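Long-range contacts in 35 kDa hemin binding protein (PDB 5Y1A), which probably binds hemin and, as a cargo of type IX secretion, combines a thioredoxin domain with a beta-sandwich domain: residues V39-T44 against V112-K117; T181-K186 against L248-H253; K35-L40 against I263-Q268; T76-N81 against P89-L94. One frame throughout, in Å; residues are numbered along the deposited sequence. Where two conformers were deposited one is given.

Interaction 1 of 4, residues V39-T44 against V112-K117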
loop_
_atom_site.group_PDB
_atom_site.type_symbol
_atom_site.label_atom_id
_atom_site.label_comp_id
_atom_site.label_asym_id
_atom_site.label_seq_id
_atom_site.Cartn_x
_atom_site.Cartn_y
_atom_site.Cartn_z
ATOM N N VAL A 39 -12.243 4.698 -4.997
ATOM C CA VAL A 39 -11.603 3.542 -4.360
ATOM C C VAL A 39 -12.559 2.353 -4.388
ATOM O O VAL A 39 -13.741 2.491 -4.083
ATOM C CB VAL A 39 -11.223 3.890 -2.875
ATOM C CG1 VAL A 39 -10.739 2.650 -2.106
ATOM C CG2 VAL A 39 -10.178 5.003 -2.844
ATOM N N LEU A 40 -12.050 1.189 -4.781
ATOM C CA LEU A 40 -12.810 -0.060 -4.682
ATOM C C LEU A 40 -12.117 -0.892 -3.624
ATOM O O LEU A 40 -10.885 -0.968 -3.628
ATOM C CB LEU A 40 -12.814 -0.807 -6.026
ATOM C CG LEU A 40 -13.288 -0.011 -7.260
ATOM C CD1 LEU A 40 -13.330 -0.933 -8.488
ATOM C CD2 LEU A 40 -14.665 0.611 -6.995
ATOM N N GLU A 41 -12.887 -1.441 -2.678
ATOM C CA GLU A 41 -12.364 -2.447 -1.730
ATOM C C GLU A 41 -13.021 -3.768 -2.072
ATOM O O GLU A 41 -14.238 -3.893 -1.998
ATOM C CB GLU A 41 -12.600 -2.005 -0.260
ATOM C CG GLU A 41 -11.720 -0.778 0.065
ATOM C CD GLU A 41 -12.087 -0.117 1.376
ATOM O OE1 GLU A 41 -13.249 0.312 1.480
ATOM O OE2 GLU A 41 -11.223 -0.040 2.287
ATOM N N VAL A 42 -12.200 -4.730 -2.511
ATOM C CA VAL A 42 -12.677 -6.039 -2.924
ATOM C C VAL A 42 -12.325 -7.096 -1.886
ATOM O O VAL A 42 -11.182 -7.177 -1.412
ATOM C CB VAL A 42 -12.037 -6.471 -4.251
ATOM C CG1 VAL A 42 -12.692 -7.818 -4.753
ATOM C CG2 VAL A 42 -12.133 -5.314 -5.255
ATOM N N PHE A 43 -13.310 -7.934 -1.569
ATOM C CA PHE A 43 -13.169 -8.927 -0.490
ATOM C C PHE A 43 -12.993 -10.315 -1.080
ATOM O O PHE A 43 -13.819 -10.785 -1.855
ATOM C CB PHE A 43 -14.382 -8.802 0.443
ATOM C CG PHE A 43 -14.639 -7.382 0.825
ATOM C CD1 PHE A 43 -13.663 -6.645 1.508
ATOM C CD2 PHE A 43 -15.821 -6.739 0.442
ATOM C CE1 PHE A 43 -13.872 -5.271 1.777
ATOM C CE2 PHE A 43 -16.033 -5.371 0.727
ATOM C CZ PHE A 43 -15.070 -4.656 1.405
ATOM N N THR A 44 -11.882 -10.957 -0.719
ATOM C CA THR A 44 -11.403 -12.110 -1.467
ATOM C C THR A 44 -10.610 -13.079 -0.577
ATOM O O THR A 44 -10.195 -12.729 0.540
ATOM C CB THR A 44 -10.538 -11.615 -2.673
ATOM O OG1 THR A 44 -10.277 -12.694 -3.582
ATOM C CG2 THR A 44 -9.202 -11.011 -2.196
ATOM N N VAL A 112 -17.860 0.212 -3.309
ATOM C CA VAL A 112 -17.465 1.417 -4.047
ATOM C C VAL A 112 -17.445 2.618 -3.093
ATOM O O VAL A 112 -18.502 3.075 -2.643
ATOM C CB VAL A 112 -18.415 1.709 -5.253
ATOM C CG1 VAL A 112 -17.893 2.924 -6.027
ATOM C CG2 VAL A 112 -18.446 0.493 -6.186
ATOM N N CYS A 113 -16.237 3.079 -2.756
ATOM C CA CYS A 113 -16.040 4.219 -1.867
ATOM C C CYS A 113 -16.822 4.088 -0.551
ATOM O O CYS A 113 -17.264 5.104 -0.014
ATOM C CB CYS A 113 -16.454 5.536 -2.553
ATOM S SG CYS A 113 -15.520 5.911 -4.064
ATOM N N ARG A 114 -17.001 2.854 -0.051
ATOM C CA ARG A 114 -17.800 2.594 1.165
ATOM C C ARG A 114 -19.140 3.310 1.161
ATOM O O ARG A 114 -19.626 3.774 2.209
ATOM C CB ARG A 114 -17.006 2.996 2.426
ATOM C CG ARG A 114 -15.625 2.272 2.506
ATOM C CD ARG A 114 -14.828 2.770 3.707
ATOM N NE ARG A 114 -13.530 2.084 3.751
ATOM C CZ ARG A 114 -12.609 2.257 4.695
ATOM N NH1 ARG A 114 -12.805 3.134 5.700
ATOM N NH2 ARG A 114 -11.471 1.569 4.625
ATOM N N MET A 115 -19.749 3.407 -0.016
ATOM C CA MET A 115 -20.970 4.186 -0.143
ATOM C C MET A 115 -22.208 3.388 0.262
ATOM O O MET A 115 -23.287 3.961 0.524
ATOM C CB MET A 115 -21.089 4.792 -1.561
ATOM C CG MET A 115 -21.450 3.844 -2.666
ATOM S SD MET A 115 -21.056 4.549 -4.328
ATOM C CE MET A 115 -20.704 6.223 -3.950
ATOM N N GLU A 116 -22.057 2.071 0.336
ATOM C CA GLU A 116 -23.173 1.185 0.711
ATOM C C GLU A 116 -23.501 1.246 2.200
ATOM O O GLU A 116 -22.593 1.193 3.045
ATOM C CB GLU A 116 -22.881 -0.263 0.295
ATOM C CG GLU A 116 -22.510 -0.438 -1.208
ATOM C CD GLU A 116 -21.008 -0.170 -1.508
ATOM O OE1 GLU A 116 -20.247 0.133 -0.561
ATOM O OE2 GLU A 116 -20.585 -0.279 -2.690
ATOM N N LYS A 117 -24.797 1.301 2.520
ATOM C CA LYS A 117 -25.237 1.095 3.918
ATOM C C LYS A 117 -25.103 -0.380 4.250
ATOM O O LYS A 117 -25.160 -1.213 3.362
ATOM C CB LYS A 117 -26.700 1.549 4.122
ATOM C CG LYS A 117 -26.891 3.018 3.801
ATOM C CD LYS A 117 -27.855 3.715 4.744
ATOM C CE LYS A 117 -27.900 5.199 4.426
ATOM N NZ LYS A 117 -26.628 5.700 3.793
HETATM O O HOH W 1 -14.632 1.126 -0.823
#
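The strand V39-T44 runs beside V112-K117 only at its beginning, where L40 and V112 form an antiparallel non-hydrogen-bonded pair with CA atoms 4.9 Å apart. Next to this pair C113 N donates to V39 O at 2.9 Å, arriving nearly along the C=O axis. The return bond is weak and goes to a thiol: V39 N lies 3.6 Å from C113 SG. C113 and R114 both take left-handed backbone torsions (phi 51° and 47°), and M115 N bonds back to V112 O, so the chain turns away from the sheet. E116 bridges this turn, its OE2 accepting V112 N through the syn lone pair while OE1 is bonded to S111 OG. On the sheet face of L40 and V112, L40 CD2 rests 3.9 Å from V112 CG2, the two side chains lying side by side. This is the thioredoxin-type sheet, in which strand 34-44 has strand 73-79 parallel on one flank and strand 109-112 antiparallel on the other. Beyond the pairing, a buried salt bridge spans the gap. R114, extended from CG to NE, meets E41 side-on: NE gives a bond of 2.9 Å to E41 OE1 and NH2 one of 2.8 Å to E41 OE2, each oxygen using its syn lone pair. Carboxylate and guanidinium are nearly coplanar, their planes 15° apart. A water donates to E41 OE1 and accepts from R114 N, while E41 OE2 is also bonded to Y183 OH of the neighbouring beta sheet; four bonds thus grip the carboxylate, which probably favours its charged form.

Interaction 2 of 4, residues T181-K186 against L248-H253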
loop_
_atom_site.group_PDB
_atom_site.type_symbol
_atom_site.label_atom_id
_atom_site.label_comp_id
_atom_site.label_asym_id
_atom_site.label_seq_id
_atom_site.Cartn_x
_atom_site.Cartn_y
_atom_site.Cartn_z
ATOM N N THR A 181 -6.972 7.027 5.797
ATOM C CA THR A 181 -6.441 5.664 5.774
ATOM C C THR A 181 -5.455 5.557 4.618
ATOM O O THR A 181 -5.701 6.087 3.529
ATOM C CB THR A 181 -7.587 4.624 5.659
ATOM O OG1 THR A 181 -8.363 4.659 6.866
ATOM C CG2 THR A 181 -7.047 3.214 5.479
ATOM N N ALA A 182 -4.341 4.871 4.848
ATOM C CA ALA A 182 -3.405 4.603 3.753
ATOM C C ALA A 182 -3.035 3.118 3.750
ATOM O O ALA A 182 -2.789 2.499 4.821
ATOM C CB ALA A 182 -2.154 5.483 3.868
ATOM N N TYR A 183 -2.978 2.569 2.543
ATOM C CA TYR A 183 -2.595 1.188 2.307
ATOM C C TYR A 183 -1.293 1.121 1.508
ATOM O O TYR A 183 -1.044 1.957 0.620
ATOM C CB TYR A 183 -3.655 0.437 1.465
ATOM C CG TYR A 183 -5.046 0.332 2.037
ATOM C CD1 TYR A 183 -5.276 0.322 3.425
ATOM C CD2 TYR A 183 -6.145 0.166 1.178
ATOM C CE1 TYR A 183 -6.602 0.178 3.925
ATOM C CE2 TYR A 183 -7.440 0.029 1.658
ATOM C CZ TYR A 183 -7.670 0.043 3.032
ATOM O OH TYR A 183 -8.969 -0.087 3.502
ATOM N N VAL A 184 -0.470 0.122 1.836
ATOM C CA VAL A 184 0.572 -0.321 0.908
ATOM C C VAL A 184 -0.007 -1.513 0.119
ATOM O O VAL A 184 -0.438 -2.507 0.712
ATOM C CB VAL A 184 1.877 -0.723 1.620
ATOM C CG1 VAL A 184 2.959 -1.041 0.542
ATOM C CG2 VAL A 184 2.372 0.434 2.545
ATOM N N LEU A 185 -0.005 -1.384 -1.207
ATOM C CA LEU A 185 -0.634 -2.326 -2.140
ATOM C C LEU A 185 0.463 -3.029 -2.912
ATOM O O LEU A 185 1.386 -2.379 -3.359
ATOM C CB LEU A 185 -1.568 -1.578 -3.119
ATOM C CG LEU A 185 -2.678 -0.777 -2.417
ATOM C CD1 LEU A 185 -3.479 0.039 -3.446
ATOM C CD2 LEU A 185 -3.593 -1.726 -1.644
ATOM N N LYS A 186 0.358 -4.346 -3.049
ATOM C CA LYS A 186 1.368 -5.154 -3.753
ATOM C C LYS A 186 0.768 -5.706 -5.043
ATOM O O LYS A 186 -0.290 -6.351 -5.011
ATOM C CB LYS A 186 1.843 -6.298 -2.858
ATOM C CG LYS A 186 2.973 -7.162 -3.454
ATOM C CD LYS A 186 4.280 -6.375 -3.549
ATOM C CE LYS A 186 5.402 -7.167 -4.235
ATOM N NZ LYS A 186 5.276 -7.176 -5.714
ATOM N N LEU A 248 -1.732 3.940 -1.482
ATOM C CA LEU A 248 -3.026 4.584 -1.668
ATOM C C LEU A 248 -3.391 5.284 -0.359
ATOM O O LEU A 248 -3.297 4.676 0.728
ATOM C CB LEU A 248 -4.075 3.506 -1.972
ATOM C CG LEU A 248 -5.567 3.894 -1.886
ATOM C CD1 LEU A 248 -5.900 4.917 -2.987
ATOM C CD2 LEU A 248 -6.414 2.685 -2.066
ATOM N N ALA A 249 -3.841 6.527 -0.441
ATOM C CA ALA A 249 -4.382 7.202 0.744
ATOM C C ALA A 249 -5.747 7.735 0.410
ATOM O O ALA A 249 -5.994 8.205 -0.725
ATOM C CB ALA A 249 -3.473 8.349 1.175
ATOM N N PHE A 250 -6.643 7.683 1.397
ATOM C CA PHE A 250 -7.956 8.280 1.180
ATOM C C PHE A 250 -8.533 8.964 2.418
ATOM O O PHE A 250 -8.301 8.513 3.555
ATOM C CB PHE A 250 -8.937 7.283 0.551
ATOM C CG PHE A 250 -9.046 5.966 1.261
ATOM C CD1 PHE A 250 -10.000 5.776 2.279
ATOM C CD2 PHE A 250 -8.243 4.893 0.869
ATOM C CE1 PHE A 250 -10.134 4.519 2.917
ATOM C CE2 PHE A 250 -8.355 3.614 1.497
ATOM C CZ PHE A 250 -9.313 3.438 2.525
ATOM N N VAL A 251 -9.243 10.069 2.174
ATOM C CA VAL A 251 -9.995 10.808 3.199
ATOM C C VAL A 251 -11.424 10.254 3.242
ATOM O O VAL A 251 -12.070 10.048 2.198
ATOM C CB VAL A 251 -10.024 12.322 2.859
ATOM C CG1 VAL A 251 -10.775 13.096 3.930
ATOM C CG2 VAL A 251 -8.581 12.886 2.701
ATOM N N HIS A 252 -11.923 9.978 4.445
ATOM C CA HIS A 252 -13.212 9.319 4.561
ATOM C C HIS A 252 -13.912 9.689 5.848
ATOM O O HIS A 252 -13.272 10.119 6.819
ATOM C CB HIS A 252 -13.032 7.784 4.458
ATOM C CG HIS A 252 -12.116 7.185 5.499
ATOM N ND1 HIS A 252 -12.584 6.680 6.693
ATOM C CD2 HIS A 252 -10.780 6.951 5.491
ATOM C CE1 HIS A 252 -11.573 6.177 7.389
ATOM N NE2 HIS A 252 -10.462 6.338 6.682
ATOM N N HIS A 253 -15.234 9.515 5.848
ATOM C CA HIS A 253 -16.027 9.616 7.056
ATOM C C HIS A 253 -15.757 8.410 7.969
ATOM O O HIS A 253 -15.302 7.361 7.514
ATOM C CB HIS A 253 -17.511 9.732 6.689
ATOM C CG HIS A 253 -17.841 11.005 5.949
ATOM N ND1 HIS A 253 -17.911 12.230 6.576
ATOM C CD2 HIS A 253 -18.098 11.236 4.640
ATOM C CE1 HIS A 253 -18.213 13.163 5.685
ATOM N NE2 HIS A 253 -18.322 12.588 4.499
#
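T181-K186 and L248-H253 are antiparallel neighbours, held by four backbone bonds in the pairs T181-F250 and Y183-L248, but the face bearing these four side chains gives the contact its character. F250 takes the crowded rotamer, its CG between backbone N and carbonyl carbon (chi1 52°), and this brings the ring across to the opposite strand. T181 CB sits over one face of that ring, 4.1 Å from the F250 ring centroid, in a CH-pi contact. The edge of F250 turns toward the face of Y183 in a T-shaped pair, with ring centroids 5.4 Å apart and planes at 80°. Y183, with CG anti to its carbonyl carbon, lies alongside L248; its hydroxyl goes on to E41. L248 has CG anti to the backbone N, and its torsions direct CD2 to within 4.1 Å of Y183 CD2. Nearer the backbone, L248 CB lies 3.8 Å from L185 CD1. H252 shares the crowded rotamer of F250, and T181 OG1 meets the ring edge in a 2.7 Å hydrogen bond with H252 NE2. The other ring nitrogen, H252 ND1, donates to H253 O, so both nitrogens fix the ring's rotation. Such an aromatic and aliphatic face, turned here toward the thioredoxin domain, belongs to the central strand pair of a four-stranded antiparallel sheet in a beta-sandwich.

Interaction 3 of 4, residues K35-L40 against I263-Q268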
loop_
_atom_site.group_PDB
_atom_site.type_symbol
_atom_site.label_atom_id
_atom_site.label_comp_id
_atom_site.label_asym_id
_atom_site.label_seq_id
_atom_site.Cartn_x
_atom_site.Cartn_y
_atom_site.Cartn_z
ATOM N N LYS A 35 -11.196 17.031 -7.885
ATOM C CA LYS A 35 -11.422 15.985 -8.883
ATOM C C LYS A 35 -11.537 14.610 -8.216
ATOM O O LYS A 35 -10.581 14.147 -7.609
ATOM C CB LYS A 35 -10.254 15.977 -9.871
ATOM C CG LYS A 35 -10.262 14.823 -10.871
ATOM C CD LYS A 35 -9.024 14.868 -11.779
ATOM C CE LYS A 35 -7.775 14.323 -11.059
ATOM N NZ LYS A 35 -6.576 14.378 -11.956
ATOM N N LYS A 36 -12.691 13.963 -8.373
ATOM C CA LYS A 36 -12.983 12.683 -7.700
ATOM C C LYS A 36 -12.207 11.486 -8.267
ATOM O O LYS A 36 -12.207 11.238 -9.476
ATOM C CB LYS A 36 -14.509 12.428 -7.742
ATOM C CG LYS A 36 -15.020 11.121 -7.146
ATOM C CD LYS A 36 -15.004 11.161 -5.633
ATOM C CE LYS A 36 -15.634 9.918 -4.962
ATOM N NZ LYS A 36 -17.106 10.021 -4.759
ATOM N N ASN A 37 -11.553 10.759 -7.360
ATOM C CA ASN A 37 -11.021 9.419 -7.645
ATOM C C ASN A 37 -11.841 8.424 -6.843
ATOM O O ASN A 37 -12.305 8.757 -5.762
ATOM C CB ASN A 37 -9.558 9.301 -7.225
ATOM C CG ASN A 37 -8.665 10.265 -7.988
ATOM O OD1 ASN A 37 -8.847 10.452 -9.187
ATOM N ND2 ASN A 37 -7.724 10.887 -7.303
ATOM N N VAL A 38 -11.987 7.219 -7.382
ATOM C CA VAL A 38 -12.838 6.191 -6.807
ATOM C C VAL A 38 -11.954 5.102 -6.233
ATOM O O VAL A 38 -11.028 4.658 -6.889
ATOM C CB VAL A 38 -13.799 5.613 -7.869
ATOM C CG1 VAL A 38 -14.380 4.231 -7.388
ATOM C CG2 VAL A 38 -14.947 6.565 -8.109
ATOM N N VAL A 39 -12.243 4.698 -4.997
ATOM C CA VAL A 39 -11.603 3.542 -4.360
ATOM C C VAL A 39 -12.559 2.353 -4.388
ATOM O O VAL A 39 -13.741 2.491 -4.083
ATOM C CB VAL A 39 -11.223 3.890 -2.875
ATOM C CG1 VAL A 39 -10.739 2.650 -2.106
ATOM C CG2 VAL A 39 -10.178 5.003 -2.844
ATOM N N LEU A 40 -12.050 1.189 -4.781
ATOM C CA LEU A 40 -12.810 -0.060 -4.682
ATOM C C LEU A 40 -12.117 -0.892 -3.624
ATOM O O LEU A 40 -10.885 -0.968 -3.628
ATOM C CB LEU A 40 -12.814 -0.807 -6.026
ATOM C CG LEU A 40 -13.288 -0.011 -7.260
ATOM C CD1 LEU A 40 -13.330 -0.933 -8.488
ATOM C CD2 LEU A 40 -14.665 0.611 -6.995
ATOM N N ILE A 263 -15.942 7.034 1.521
ATOM C CA ILE A 263 -14.646 7.583 1.147
ATOM C C ILE A 263 -14.922 8.820 0.291
ATOM O O ILE A 263 -15.684 8.762 -0.690
ATOM C CB ILE A 263 -13.805 6.536 0.392
ATOM C CG1 ILE A 263 -13.653 5.261 1.260
ATOM C CG2 ILE A 263 -12.458 7.153 -0.007
ATOM C CD1 ILE A 263 -12.800 4.128 0.614
ATOM N N ILE A 264 -14.306 9.928 0.693
ATOM C CA ILE A 264 -14.580 11.220 0.115
ATOM C C ILE A 264 -13.674 11.434 -1.122
ATOM O O ILE A 264 -14.163 11.833 -2.200
ATOM C CB ILE A 264 -14.378 12.316 1.167
ATOM C CG1 ILE A 264 -15.390 12.142 2.310
ATOM C CG2 ILE A 264 -14.544 13.722 0.535
ATOM C CD1 ILE A 264 -14.938 12.813 3.645
ATOM N N ASN A 265 -12.366 11.234 -0.951
ATOM C CA ASN A 265 -11.469 11.219 -2.104
ATOM C C ASN A 265 -10.196 10.455 -1.785
ATOM O O ASN A 265 -9.962 10.069 -0.635
ATOM C CB ASN A 265 -11.133 12.638 -2.566
ATOM C CG ASN A 265 -10.957 12.737 -4.080
ATOM O OD1 ASN A 265 -10.858 11.726 -4.802
ATOM N ND2 ASN A 265 -10.915 13.962 -4.568
ATOM N N ALA A 266 -9.383 10.217 -2.809
ATOM C CA ALA A 266 -8.209 9.348 -2.656
ATOM C C ALA A 266 -7.089 9.844 -3.562
ATOM O O ALA A 266 -7.342 10.555 -4.541
ATOM C CB ALA A 266 -8.573 7.961 -3.069
ATOM N N GLY A 267 -5.871 9.421 -3.248
ATOM C CA GLY A 267 -4.708 9.655 -4.103
ATOM C C GLY A 267 -3.842 8.396 -4.053
ATOM O O GLY A 267 -3.896 7.627 -3.091
ATOM N N GLN A 268 -3.043 8.175 -5.093
ATOM C CA GLN A 268 -2.222 6.961 -5.153
ATOM C C GLN A 268 -0.985 7.204 -5.993
ATOM O O GLN A 268 -1.051 7.857 -7.045
ATOM C CB GLN A 268 -3.015 5.794 -5.749
ATOM C CG GLN A 268 -2.258 4.477 -5.784
ATOM C CD GLN A 268 -3.068 3.404 -6.430
ATOM O OE1 GLN A 268 -4.041 2.912 -5.856
ATOM N NE2 GLN A 268 -2.692 3.047 -7.648
HETATM O O HOH W 2 -16.767 12.531 -2.583
HETATM O O HOH W 3 -17.972 8.917 -2.218
#
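A classic beta bulge at I264 and N265, both facing V251 on the next strand, shapes the edge of the beta-sandwich sheet where it meets the first strand of the thioredoxin domain. The two segments form no backbone-to-backbone hydrogen bonds; side-chain amides do that work. N265 uses its carboxamide much as a strand would use a peptide unit: OD1 accepts N37 N at 2.8 Å, in plane and on a lone pair, while ND2 donates to K35 O at 3.1 Å from well above that carbonyl's plane. The same OD1 also receives a weak bond from A266 N, and ND2 has a second acceptor in A145 O, so the group is held flat and cannot easily turn. N37 answers with its own amide, ND2 reaching A266 O at 2.8 Å in an almost straight bond (174°). Water mediates a second polar link. The K36 chain bends at chi2 and chi4 to pass over I264 O, and its NZ, also bonded to G137 O, shares one water with I263 O and, more weakly, another with I264 O. The apolar contacts centre on V39, whose two methyls diverge toward different residues. V39 CG1, anti to the backbone N, touches I263 CD1 at 3.7 Å. V39 CG2, anti to the carbonyl carbon, presses against A266 CB at 3.4 Å, tighter than a usual van der Waals contact.

Interaction 4 of 4, residues T76-N81 against P89-L94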
loop_
_atom_site.group_PDB
_atom_site.type_symbol
_atom_site.label_atom_id
_atom_site.label_comp_id
_atom_site.label_asym_id
_atom_site.label_seq_id
_atom_site.Cartn_x
_atom_site.Cartn_y
_atom_site.Cartn_z
ATOM N N THR A 76 -8.411 -2.055 -4.505
ATOM C CA THR A 76 -7.716 -2.717 -3.403
ATOM C C THR A 76 -8.386 -4.066 -3.143
ATOM O O THR A 76 -9.605 -4.172 -3.285
ATOM C CB THR A 76 -7.748 -1.896 -2.108
ATOM O OG1 THR A 76 -9.094 -1.810 -1.633
ATOM C CG2 THR A 76 -7.203 -0.498 -2.310
ATOM N N PHE A 77 -7.586 -5.091 -2.834
ATOM C CA PHE A 77 -8.102 -6.426 -2.522
ATOM C C PHE A 77 -7.726 -6.722 -1.085
ATOM O O PHE A 77 -6.546 -6.646 -0.723
ATOM C CB PHE A 77 -7.527 -7.489 -3.461
ATOM C CG PHE A 77 -8.088 -7.407 -4.857
ATOM C CD1 PHE A 77 -9.055 -8.326 -5.289
ATOM C CD2 PHE A 77 -7.667 -6.395 -5.734
ATOM C CE1 PHE A 77 -9.628 -8.229 -6.579
ATOM C CE2 PHE A 77 -8.208 -6.297 -7.028
ATOM C CZ PHE A 77 -9.193 -7.211 -7.459
ATOM N N VAL A 78 -8.734 -7.078 -0.285
ATOM C CA VAL A 78 -8.576 -7.299 1.153
ATOM C C VAL A 78 -8.841 -8.776 1.395
ATOM O O VAL A 78 -9.933 -9.273 1.098
ATOM C CB VAL A 78 -9.606 -6.475 1.960
ATOM C CG1 VAL A 78 -9.475 -6.786 3.450
ATOM C CG2 VAL A 78 -9.428 -4.950 1.717
ATOM N N HIS A 79 -7.832 -9.479 1.896
ATOM C CA HIS A 79 -7.925 -10.925 2.086
ATOM C C HIS A 79 -8.436 -11.298 3.465
ATOM O O HIS A 79 -8.147 -10.598 4.428
ATOM C CB HIS A 79 -6.556 -11.546 1.860
ATOM C CG HIS A 79 -6.235 -11.760 0.413
ATOM N ND1 HIS A 79 -6.244 -13.004 -0.171
ATOM C CD2 HIS A 79 -5.961 -10.878 -0.579
ATOM C CE1 HIS A 79 -5.964 -12.887 -1.457
ATOM N NE2 HIS A 79 -5.796 -11.609 -1.734
ATOM N N TYR A 80 -9.178 -12.406 3.558
ATOM C CA TYR A 80 -9.589 -12.909 4.863
ATOM C C TYR A 80 -9.548 -14.423 4.978
ATOM O O TYR A 80 -9.872 -15.150 4.022
ATOM C CB TYR A 80 -10.973 -12.384 5.249
ATOM C CG TYR A 80 -11.275 -12.544 6.726
ATOM C CD1 TYR A 80 -10.521 -11.848 7.666
ATOM C CD2 TYR A 80 -12.322 -13.354 7.178
ATOM C CE1 TYR A 80 -10.760 -11.948 9.013
ATOM C CE2 TYR A 80 -12.581 -13.471 8.585
ATOM C CZ TYR A 80 -11.779 -12.742 9.471
ATOM O OH TYR A 80 -11.926 -12.757 10.843
ATOM N N ASN A 81 -9.182 -14.904 6.172
ATOM C CA ASN A 81 -9.151 -16.362 6.431
ATOM C C ASN A 81 -8.293 -17.134 5.430
ATOM O O ASN A 81 -8.699 -18.179 4.906
ATOM C CB ASN A 81 -10.555 -16.969 6.540
ATOM C CG ASN A 81 -11.220 -16.669 7.877
ATOM O OD1 ASN A 81 -10.583 -16.128 8.772
ATOM N ND2 ASN A 81 -12.509 -16.992 7.999
ATOM N N PRO A 89 -1.590 -10.190 9.810
ATOM C CA PRO A 89 -2.854 -10.196 10.564
ATOM C C PRO A 89 -3.580 -8.858 10.608
ATOM O O PRO A 89 -4.796 -8.857 10.790
ATOM C CB PRO A 89 -2.428 -10.629 11.982
ATOM C CG PRO A 89 -1.075 -11.232 11.826
ATOM C CD PRO A 89 -0.436 -10.559 10.643
ATOM N N ARG A 90 -2.890 -7.736 10.385
ATOM C CA ARG A 90 -3.595 -6.449 10.409
ATOM C C ARG A 90 -4.538 -6.348 9.197
ATOM O O ARG A 90 -5.509 -5.593 9.234
ATOM C CB ARG A 90 -2.618 -5.276 10.454
ATOM C CG ARG A 90 -1.842 -5.177 11.794
ATOM C CD ARG A 90 -0.800 -4.052 11.824
ATOM N NE ARG A 90 -1.324 -2.833 11.211
ATOM C CZ ARG A 90 -2.117 -1.936 11.798
ATOM N NH1 ARG A 90 -2.492 -2.065 13.078
ATOM N NH2 ARG A 90 -2.539 -0.896 11.078
ATOM N N VAL A 91 -4.238 -7.102 8.141
ATOM C CA VAL A 91 -5.163 -7.231 6.995
ATOM C C VAL A 91 -6.482 -7.916 7.432
ATOM O O VAL A 91 -7.574 -7.476 7.056
ATOM C CB VAL A 91 -4.516 -7.956 5.762
ATOM C CG1 VAL A 91 -5.550 -8.144 4.637
ATOM C CG2 VAL A 91 -3.279 -7.197 5.230
ATOM N N GLY A 92 -6.392 -8.977 8.251
ATOM C CA GLY A 92 -7.592 -9.545 8.885
ATOM C C GLY A 92 -8.370 -8.534 9.717
ATOM O O GLY A 92 -9.615 -8.496 9.671
ATOM N N GLN A 93 -7.646 -7.707 10.470
ATOM C CA GLN A 93 -8.265 -6.660 11.298
ATOM C C GLN A 93 -9.007 -5.654 10.443
ATOM O O GLN A 93 -10.117 -5.211 10.800
ATOM C CB GLN A 93 -7.225 -5.930 12.156
ATOM C CG GLN A 93 -6.706 -6.731 13.346
ATOM C CD GLN A 93 -7.816 -7.308 14.200
ATOM O OE1 GLN A 93 -8.661 -6.577 14.731
ATOM N NE2 GLN A 93 -7.809 -8.626 14.355
ATOM N N LEU A 94 -8.387 -5.281 9.314
ATOM C CA LEU A 94 -9.037 -4.370 8.354
ATOM C C LEU A 94 -10.348 -4.990 7.835
ATOM O O LEU A 94 -11.395 -4.310 7.806
ATOM C CB LEU A 94 -8.101 -4.064 7.193
ATOM C CG LEU A 94 -8.712 -3.208 6.076
ATOM C CD1 LEU A 94 -9.031 -1.797 6.553
ATOM C CD2 LEU A 94 -7.730 -3.168 4.882
#
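R90 NH2 is the best-held polar atom here, gripped by two backbone carbonyls, I211 O and S213 O, while NH1 takes T214 O; all three belong to the beta-sandwich strand 207-220, so the helix is tied to the domain beyond. Strand 73-79 and helix 89-102, separated in the chain by the short helix 83-87, belong to the thioredoxin domain, and the helix crosses the strand almost perpendicularly, the short axes meeting at 102° with a closest approach of 7.7 Å. No hydrogen bond joins T76-N81 to P89-L94: the contact is van der Waals packing, partly of carbon against carbonyl oxygens. V91 points at the strand with CG1 anti to its backbone N, and this V91 methyl lies 3.6 Å from H79 O. That carbonyl oxygen is buried by the contact and has no polar partner in the model, a cost the packing must bear. The H79 imidazole serves another side, its ND1 bonded to D82 and its ring near, without touching, what is probably a thioredoxin-type CxxC. Y80 swings its ring out with CG anti to the backbone N (chi1 -164°), so that G92 CA lies in plane at the ring edge, while G92 O is 3.7 Å from Y80 CE1. N81 OD1 sits over one face of the same ring, and F95 of the helix stacks with it. Deeper in, V78 divides its methyls between two residues of the helix. V78 CG1 is 4.3 Å from V91 CG1, while V78 CG2 meets L94 CD2 at 4.0 Å, the two side chains crossing at about a right angle.

Overall arrangement
From the N terminus, strand 34-44 opens two loops in succession. Interaction 3 begins at K35 and closes on strand 263-270, its segments 223 residues apart at their closest ends and enclosing everything between; interaction 1 starts from the same strand, shares V39 and L40 with it, and closes on the turn after strand 109-112. Interaction 4 is a short loop nested within interaction 1, joining strand 73-79 to helix 89-102. Interaction 2 comes after both in series, yet also lies within the span of interaction 3, whose second strand is the sheet neighbour of 245-252. Interactions 1 and 4 thus build the thioredoxin domain, interaction 2 the beta-sandwich, and interaction 3 joins the two.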